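Local coordinates for major Capsid Protein VP1 (Chimpanzee polyomavirus Bob, PDB 6Y9I) that assembles into the pentamers that build the outer shell of the polyomavirus capsid and probably engages glycan receptors on host cells, at residues A156-I159 with P160-I164. Residues are numbered along the deposited sequence; the frame is centred on the assembly and turned at random.
Sequences ASAI and PPKTI
K162 starts with CG beside its backbone N and anti to its carbonyl carbon (chi1 -64°), runs extended through the next two torsions, and bends only at chi4 (65°), which brings its ammonium end across to the methyl of A158. The peptide bond between I159 and P160 is cis, and this helps fold the chain back so that K162 can reach A158. With I159 extended and P160 in a polyproline-like conformation, residues 158-161 form a type VIb turn, in the loop joining strand 142-146 to helix 166-170 of this jelly-roll capsid protein.

The turn illustrates how a chain can reverse without the hydrogen bond of an ordinary beta turn. The CA atoms of A158 and P161 come within 4.9 Å, yet P161 N carries no hydrogen and cannot donate to A158 O, although the two atoms are 3.3 Å apart. In its place P161 CA offers a C-H...O contact to that oxygen at 3.4 Å, bent to 127° at the hydrogen. CG2 of I159, beside its own carbonyl carbon, lies 3.6 Å from P160 N.

Most of this turn is solvent-exposed, while its flanks are tied to residues 59-61: A156 pairs through its backbone with L59, and T163 OG1 hydrogen-bonds to S61 OG. A158 CB sits 3.6 Å from P160 O and equally 3.6 Å from K162 NZ.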
# COMPACT_ATOMS: atom_id res chain seq x y z
N ALA A 156 -13.13 36.48 0.80
CA ALA A 156 -12.98 37.76 0.07
C ALA A 156 -13.98 37.77 -1.08
O ALA A 156 -14.21 36.73 -1.70
CB ALA A 156 -11.57 37.95 -0.42
N SER A 157 -14.59 38.92 -1.31
CA SER A 157 -15.63 39.13 -2.34
C SER A 157 -15.09 40.15 -3.34
O SER A 157 -14.45 41.13 -2.90
CB SER A 157 -16.90 39.58 -1.67
OG SER A 157 -17.99 39.49 -2.57
N ALA A 158 -15.27 39.91 -4.63
CA ALA A 158 -14.89 40.86 -5.70
C ALA A 158 -15.95 40.80 -6.80
O ALA A 158 -16.70 39.80 -6.89
CB ALA A 158 -13.52 40.55 -6.24
N ILE A 159 -16.01 41.86 -7.59
CA ILE A 159 -16.77 41.92 -8.86
C ILE A 159 -15.80 42.42 -9.92
O ILE A 159 -15.20 43.49 -9.76
CB ILE A 159 -18.03 42.79 -8.68
CG1 ILE A 159 -19.00 42.14 -7.70
CG2 ILE A 159 -18.69 43.08 -10.02
CD1 ILE A 159 -19.99 43.10 -7.08
N PRO A 160 -15.50 41.61 -10.96
CA PRO A 160 -16.11 40.28 -11.14
C PRO A 160 -15.57 39.28 -10.12
O PRO A 160 -14.51 39.51 -9.54
CB PRO A 160 -15.71 39.89 -12.56
CG PRO A 160 -14.39 40.61 -12.78
CD PRO A 160 -14.50 41.90 -11.99
N PRO A 161 -16.34 38.21 -9.79
CA PRO A 161 -15.87 37.20 -8.85
C PRO A 161 -14.63 36.48 -9.40
O PRO A 161 -14.56 36.27 -10.59
CB PRO A 161 -17.07 36.24 -8.66
CG PRO A 161 -17.99 36.51 -9.85
CD PRO A 161 -17.69 37.92 -10.30
N LYS A 162 -13.65 36.20 -8.55
CA LYS A 162 -12.41 35.44 -8.92
C LYS A 162 -12.64 33.94 -8.71
O LYS A 162 -11.93 33.14 -9.35
CB LYS A 162 -11.23 35.96 -8.10
CG LYS A 162 -10.88 37.42 -8.38
CD LYS A 162 -9.66 37.91 -7.61
CE LYS A 162 -9.20 39.28 -8.05
NZ LYS A 162 -10.22 40.31 -7.73
N THR A 163 -13.58 33.58 -7.84
CA THR A 163 -14.02 32.21 -7.54
C THR A 163 -15.48 32.24 -7.18
O THR A 163 -15.98 33.34 -6.82
CB THR A 163 -13.25 31.56 -6.38
OG1 THR A 163 -13.11 32.42 -5.24
CG2 THR A 163 -11.87 31.14 -6.82
N ILE A 164 -16.13 31.08 -7.28
CA ILE A 164 -17.53 30.87 -6.85
C ILE A 164 -17.49 29.89 -5.68
O ILE A 164 -16.72 28.92 -5.72
CB ILE A 164 -18.42 30.38 -7.99
CG1 ILE A 164 -19.87 30.24 -7.54
CG2 ILE A 164 -17.90 29.10 -8.61
CD1 ILE A 164 -20.86 30.50 -8.65
O HOH W 1 -14.10 34.98 -3.35